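PDB 1H80: iota-carrageenase from Alteromonas sp., which hydrolyses the internal beta-1,4 linkages of iota-carrageenan, a sulfated red-algal galactan, with inversion of anomeric configuration. Local coordinates for residues Ile78-Glu81 against Ser82-Ile86; Leu121-Phe124 against Lys125-Arg128. All coordinates share one frame; numbering follows the deposited sequence.

Contact 1: Ile78-Glu81 against Ser82-Ile86; sequences IRVE and SDVII. With CA (calcium ion), chain C; NA (sodium ion), chain G.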
ATOM      1  N   ILE A  78       5.493  11.110  18.670  1.00 10.27           N
ATOM      2  CA  ILE A  78       4.360  10.528  19.359  1.00 10.88           C
ATOM      3  C   ILE A  78       4.580   9.073  19.724  1.00 10.90           C
ATOM      4  O   ILE A  78       5.018   8.268  18.902  1.00 10.96           O
ATOM      5  CB  ILE A  78       3.093  10.660  18.488  1.00 11.42           C
ATOM      6  CG1 ILE A  78       2.800  12.145  18.249  1.00 12.40           C
ATOM      7  CG2 ILE A  78       1.911   9.971  19.160  1.00 12.11           C
ATOM      8  CD1 ILE A  78       1.682  12.400  17.260  1.00 14.31           C
ATOM      9  N   ARG A  79       4.296   8.753  20.982  1.00 10.96           N
ATOM     10  CA  ARG A  79       4.417   7.392  21.473  1.00 11.55           C
ATOM     11  C   ARG A  79       3.044   7.022  21.988  1.00 11.47           C
ATOM     12  O   ARG A  79       2.405   7.789  22.710  1.00 11.56           O
ATOM     13  CB  ARG A  79       5.476   7.305  22.575  1.00 12.81           C
ATOM     14  CG  ARG A  79       6.892   7.509  22.033  1.00 14.56           C
ATOM     15  CD  ARG A  79       7.244   6.434  21.002  1.00 17.36           C
ATOM     16  NE  ARG A  79       8.562   6.629  20.397  1.00 18.56           N
ATOM     17  CZ  ARG A  79       8.826   7.445  19.378  1.00 18.25           C
ATOM     18  NH1 ARG A  79       7.867   8.173  18.809  1.00 15.02           N
ATOM     19  NH2 ARG A  79      10.070   7.533  18.925  1.00 18.96           N
ATOM     20  N   VAL A  80       2.589   5.840  21.606  1.00 10.32           N
ATOM     21  CA  VAL A  80       1.255   5.389  21.973  1.00 11.06           C
ATOM     22  C   VAL A  80       1.266   4.162  22.865  1.00 10.72           C
ATOM     23  O   VAL A  80       1.896   3.160  22.541  1.00 11.46           O
ATOM     24  CB  VAL A  80       0.457   5.074  20.693  1.00 11.41           C
ATOM     25  CG1 VAL A  80      -0.994   4.812  21.033  1.00 11.93           C
ATOM     26  CG2 VAL A  80       0.593   6.224  19.700  1.00 11.91           C
ATOM     27  N   GLU A  81       0.564   4.224  23.991  1.00 11.43           N
ATOM     28  CA  GLU A  81       0.542   3.067  24.874  1.00 11.89           C
ATOM     29  C   GLU A  81      -0.125   1.873  24.198  1.00 12.10           C
ATOM     30  O   GLU A  81      -0.948   2.025  23.293  1.00 11.48           O
ATOM     31  CB  GLU A  81      -0.112   3.415  26.211  1.00 12.41           C
ATOM     32  CG  GLU A  81       0.734   4.404  27.005  1.00 15.07           C
ATOM     33  CD  GLU A  81       0.371   4.465  28.477  1.00 16.37           C
ATOM     34  OE1 GLU A  81      -0.827   4.590  28.794  1.00 17.13           O
ATOM     35  OE2 GLU A  81       1.292   4.397  29.322  1.00 17.37           O
ATOM     36  N   SER A  82       0.247   0.684  24.652  1.00 13.76           N
ATOM     37  CA  SER A  82      -0.197  -0.568  24.051  1.00 14.61           C
ATOM     38  C   SER A  82      -1.669  -0.961  24.042  1.00 14.84           C
ATOM     39  O   SER A  82      -2.065  -1.823  23.252  1.00 16.07           O
ATOM     40  CB  SER A  82       0.625  -1.714  24.641  1.00 15.29           C
ATOM     41  OG  SER A  82       0.429  -2.908  23.906  1.00 19.22           O
ATOM     42  N   ASP A  83      -2.482  -0.360  24.905  1.00 15.61           N
ATOM     43  CA  ASP A  83      -3.901  -0.704  24.927  1.00 17.06           C
ATOM     44  C   ASP A  83      -4.749   0.390  24.300  1.00 16.73           C
ATOM     45  O   ASP A  83      -5.976   0.373  24.387  1.00 18.33           O
ATOM     46  CB  ASP A  83      -4.367  -0.970  26.359  1.00 19.33           C
ATOM     47  CG  ASP A  83      -3.711  -2.194  26.962  1.00 23.02           C
ATOM     48  OD1 ASP A  83      -3.692  -3.247  26.289  0.75 24.59           O
ATOM     49  OD2 ASP A  83      -3.218  -2.109  28.109  1.00 26.22           O
ATOM     50  N   VAL A  84      -4.087   1.342  23.655  1.00 14.45           N
ATOM     51  CA  VAL A  84      -4.791   2.440  23.015  1.00 13.72           C
ATOM     52  C   VAL A  84      -5.572   1.979  21.797  1.00 13.26           C
ATOM     53  O   VAL A  84      -5.139   1.099  21.056  1.00 13.00           O
ATOM     54  CB  VAL A  84      -3.811   3.547  22.571  1.00 13.34           C
ATOM     55  CG1 VAL A  84      -4.516   4.540  21.635  1.00 11.78           C
ATOM     56  CG2 VAL A  84      -3.284   4.276  23.793  1.00 12.39           C
ATOM     57  N   ILE A  85      -6.745   2.573  21.615  1.00 13.26           N
ATOM     58  CA  ILE A  85      -7.579   2.285  20.465  1.00 14.14           C
ATOM     59  C   ILE A  85      -7.862   3.644  19.852  1.00 13.57           C
ATOM     60  O   ILE A  85      -8.332   4.557  20.534  1.00 14.51           O
ATOM     61  CB  ILE A  85      -8.912   1.624  20.855  1.00 14.27           C
ATOM     62  CG1 ILE A  85      -8.652   0.255  21.484  1.00 15.71           C
ATOM     63  CG2 ILE A  85      -9.790   1.483  19.616  1.00 15.09           C
ATOM     64  CD1 ILE A  85      -9.896  -0.423  22.025  1.00 18.49           C
ATOM     65  N   ILE A  86      -7.526   3.789  18.578  1.00 13.67           N
ATOM     66  CA  ILE A  86      -7.760   5.037  17.875  1.00 14.10           C
ATOM     67  C   ILE A  86      -8.807   4.795  16.802  1.00 14.32           C
ATOM     68  O   ILE A  86      -8.685   3.876  15.993  1.00 14.41           O
ATOM     69  CB  ILE A  86      -6.462   5.569  17.226  1.00 14.12           C
ATOM     70  CG1 ILE A  86      -5.520   6.082  18.316  1.00 14.61           C
ATOM     71  CG2 ILE A  86      -6.784   6.679  16.239  1.00 14.68           C
ATOM     72  CD1 ILE A  86      -4.144   6.486  17.808  1.00 15.57           C
TER
HETATM   73 CA    CA C1492      -1.302  -3.832  22.343  1.00 15.96          CA
HETATM   74 NA    NA G1496      -0.142   4.811  31.132  1.00 15.82          NA
HETATM   75  O   HOH W   1      -2.141  -4.516  24.412  1.00 25.07           O
HETATM   76  O   HOH W   2      -3.465  -3.448  21.292  1.00 22.74           O
HETATM   77  O   HOH W   3      -2.302  -6.190  22.175  1.00 32.61           O
HETATM   78  O   HOH W   4      -1.208  -5.012  20.096  1.00 23.40           O
HETATM   79  O   HOH W   5      -2.401   4.506  31.174  1.00 22.85           O

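Contact 2: Leu121-Phe124 against Lys125-Arg128; sequences LVDF and KDSR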
ATOM      1  N   LEU A 121      -4.059  -0.287  18.542  1.00 12.47           N
ATOM      2  CA  LEU A 121      -5.047  -0.559  17.521  1.00 13.05           C
ATOM      3  C   LEU A 121      -5.684   0.675  16.905  1.00 13.07           C
ATOM      4  O   LEU A 121      -6.049   1.618  17.608  1.00 13.48           O
ATOM      5  CB  LEU A 121      -6.156  -1.427  18.119  1.00 13.69           C
ATOM      6  CG  LEU A 121      -7.319  -1.789  17.199  1.00 14.46           C
ATOM      7  CD1 LEU A 121      -6.846  -2.793  16.168  1.00 15.81           C
ATOM      8  CD2 LEU A 121      -8.460  -2.369  18.016  1.00 15.78           C
ATOM      9  N   VAL A 122      -5.777   0.669  15.581  1.00 13.40           N
ATOM     10  CA  VAL A 122      -6.468   1.723  14.845  1.00 13.42           C
ATOM     11  C   VAL A 122      -7.686   0.928  14.394  1.00 14.29           C
ATOM     12  O   VAL A 122      -7.553  -0.053  13.664  1.00 14.43           O
ATOM     13  CB  VAL A 122      -5.683   2.209  13.620  1.00 13.56           C
ATOM     14  CG1 VAL A 122      -6.578   3.084  12.753  1.00 14.71           C
ATOM     15  CG2 VAL A 122      -4.469   2.999  14.072  1.00 13.86           C
ATOM     16  N   ASP A 123      -8.867   1.339  14.841  1.00 14.38           N
ATOM     17  CA  ASP A 123     -10.088   0.601  14.537  1.00 15.69           C
ATOM     18  C   ASP A 123     -11.070   1.329  13.619  1.00 15.96           C
ATOM     19  O   ASP A 123     -11.576   2.400  13.957  1.00 15.61           O
ATOM     20  CB  ASP A 123     -10.767   0.248  15.865  1.00 16.83           C
ATOM     21  CG  ASP A 123     -11.908  -0.731  15.710  1.00 19.31           C
ATOM     22  OD1 ASP A 123     -12.066  -1.316  14.620  1.00 20.86           O
ATOM     23  OD2 ASP A 123     -12.643  -0.926  16.703  0.75 20.62           O
ATOM     24  N   PHE A 124     -11.332   0.734  12.456  1.00 16.69           N
ATOM     25  CA  PHE A 124     -12.270   1.300  11.485  1.00 18.56           C
ATOM     26  C   PHE A 124     -13.560   0.486  11.456  1.00 20.40           C
ATOM     27  O   PHE A 124     -14.490   0.828  10.725  1.00 21.41           O
ATOM     28  CB  PHE A 124     -11.696   1.271  10.061  1.00 18.22           C
ATOM     29  CG  PHE A 124     -10.566   2.230   9.816  1.00 18.94           C
ATOM     30  CD1 PHE A 124     -10.236   3.214  10.740  1.00 19.00           C
ATOM     31  CD2 PHE A 124      -9.849   2.165   8.622  1.00 19.12           C
ATOM     32  CE1 PHE A 124      -9.214   4.121  10.478  1.00 19.81           C
ATOM     33  CE2 PHE A 124      -8.824   3.067   8.351  1.00 19.53           C
ATOM     34  CZ  PHE A 124      -8.506   4.046   9.281  1.00 19.87           C
ATOM     35  N   LYS A 125     -13.615  -0.583  12.242  1.00 21.91           N
ATOM     36  CA  LYS A 125     -14.783  -1.465  12.252  1.00 23.70           C
ATOM     37  C   LYS A 125     -16.144  -0.828  12.515  1.00 25.00           C
ATOM     38  O   LYS A 125     -17.145  -1.263  11.944  1.00 26.12           O
ATOM     39  CB  LYS A 125     -14.566  -2.620  13.237  1.00 23.69           C
ATOM     40  CG  LYS A 125     -13.389  -3.519  12.873  1.00 24.12           C
ATOM     41  CD  LYS A 125     -13.412  -4.840  13.639  1.00 24.69           C
ATOM     42  CE  LYS A 125     -13.389  -4.638  15.148  1.00 24.97           C
ATOM     43  NZ  LYS A 125     -12.166  -3.927  15.611  1.00 24.14           N
ATOM     44  N   ASP A 126     -16.196   0.193  13.365  1.00 25.77           N
ATOM     45  CA  ASP A 126     -17.473   0.836  13.671  1.00 26.94           C
ATOM     46  C   ASP A 126     -17.674   2.169  12.955  1.00 26.56           C
ATOM     47  O   ASP A 126     -18.621   2.904  13.251  1.00 27.14           O
ATOM     48  CB  ASP A 126     -17.607   1.047  15.180  1.00 28.72           C
ATOM     49  CG  ASP A 126     -17.436  -0.238  15.967  1.00 29.99           C
ATOM     50  OD1 ASP A 126     -18.130  -1.229  15.654  0.75 30.96           O
ATOM     51  OD2 ASP A 126     -16.610  -0.254  16.904  0.50 30.89           O
ATOM     52  N   SER A 127     -16.796   2.482  12.009  1.00 25.27           N
ATOM     53  CA  SER A 127     -16.899   3.740  11.280  1.00 24.53           C
ATOM     54  C   SER A 127     -17.902   3.679  10.139  1.00 24.66           C
ATOM     55  O   SER A 127     -18.021   2.663   9.457  1.00 24.84           O
ATOM     56  CB  SER A 127     -15.536   4.146  10.720  1.00 24.15           C
ATOM     57  OG  SER A 127     -15.644   5.333   9.952  1.00 23.09           O
ATOM     58  N   ARG A 128     -18.618   4.780   9.938  1.00 24.54           N
ATOM     59  CA  ARG A 128     -19.600   4.869   8.866  1.00 24.95           C
ATOM     60  C   ARG A 128     -18.933   5.502   7.649  1.00 24.92           C
ATOM     61  O   ARG A 128     -19.535   5.630   6.584  1.00 25.41           O
ATOM     62  CB  ARG A 128     -20.791   5.722   9.312  1.00 25.40           C
TER
HETATM   63  O   HOH W   6     -14.278   2.758  13.997  1.00 28.16           O
HETATM   64  O   HOH W   7     -14.886  -2.137  16.941  1.00 31.69           O
HETATM   65  O   HOH W   8     -16.345   0.749   8.862  1.00 32.40           O

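Contact 1: Ile78-Glu81 against Ser82-Ile86
V80 and V84 meet on the inner side of a tight turn, where the chain leaves the strand that ends at V80 and swings into the one that starts at I85. The branch CG1 of V80 drives against CB of V84 at 3.4 Å, tighter than usual van der Waals contact, and the two side chains cross at about a right angle. With a chi1 of -171°, V80 sets CG1 anti to its own nitrogen and beside its carbonyl carbon, which carries this methyl forward along the chain to V84. V84 presents CB and both methyls to it, CG2 also lying 3.3 Å from E81 O. The bend is a type I beta turn from E81 to V84, closed by V84 N donating to E81 O (3.2 Å, N-H...O angle 158°).

The polar parts of the turn lie on other sides, S82 holding a calcium ion on one and E81 reaching a sodium ion on another. S82 grips the calcium twice, through its carbonyl O at 2.3 Å and its hydroxyl OG at 2.5 Å; four waters also bind the ion, and N118 and G119 complete the site. One of those waters donates to D83 OD1 (2.7 Å), which places the exposed aspartate in the second shell. E81 sends its extended side chain away from the turn to the sodium ion, which both carboxylate oxygens and a water help to bind, with OE1 at 2.5 Å; OE1 also accepts from N62 N.

The apolar half faces the interior: V80 and V84 both rest on F120, V80 touches F113 of strand 111-115, and V84 packs on Y65 of strand 64-71. The turn thus forms a corner between strands 76-80 and 85-88, which belong to successive faces of the right-handed parallel beta-helix.

Contact 2: Leu121-Phe124 against Lys125-Arg128
D123 and K125 cross at about a right angle, the lysine curling back so that its ammonium group returns to the same carboxylate oxygen that its own backbone N already meets. OD1 of D123 takes two bonds from this one residue: the backbone N of K125 at 2.9 Å (N-H...O angle 152°) and NZ at 2.8 Å, the latter a salt bridge. The two donors come from opposite faces of the carboxylate plane, each well out of it, so they clasp OD1 between them. Two torsion choices make this possible. D123 holds CG anti to its backbone N (chi1 -169°), which turns the carboxylate forward over the next residues, while K125 is bent at chi3 and chi4 and doubles back. NZ has a further salt-bridge partner in D151, so the lysine is shared by two acidic groups. With an alanine here in place of D123, K125 N would probably lose its side-chain acceptor and NZ one of its two acidic partners, leaving D151 to hold the ammonium group.

The second oxygen of D123 looks toward D126, whose OD2 stands 4.0 Å from D123 OD2. The two carboxylate planes are 63° apart, and a single water donates to both oxygens, which probably eases the mutual repulsion; D126 OD2 also has a long, weak ion pair with K87. F124 points the other way, its ring lying against L132 and V134 of strand 132-141 and against P88. Further along, the backbone closes a type I beta turn from F124 to S127 through S127 N to F124 O at 3.1 Å.

A side-chain oxygen accepting from the backbone N two residues on is the mark of an Asx turn; here it overlaps the beta turn that ends strand 120-123 and opens a loop between strands of the parallel beta-helix.

Contact 1 precedes contact 2 in the sequence; their centres are 15 Å apart, on the same side of the chain's centre. They are joined by strands 85-88 and 120-123, which run parallel as neighbours: I86 N and L121 O, and I86 O and D123 N, are each 2.8 Å apart and probably hydrogen-bonded, while I85 CG2 packs on D123 CB. Residues 82-86 thus lead into the strand that 121-124 lies beside. Contact 1 forms the turn entering its strand and contact 2 the turn leaving the neighbouring one, so the two turns lie at opposite ends of a pair of neighbouring strands in the beta-helix.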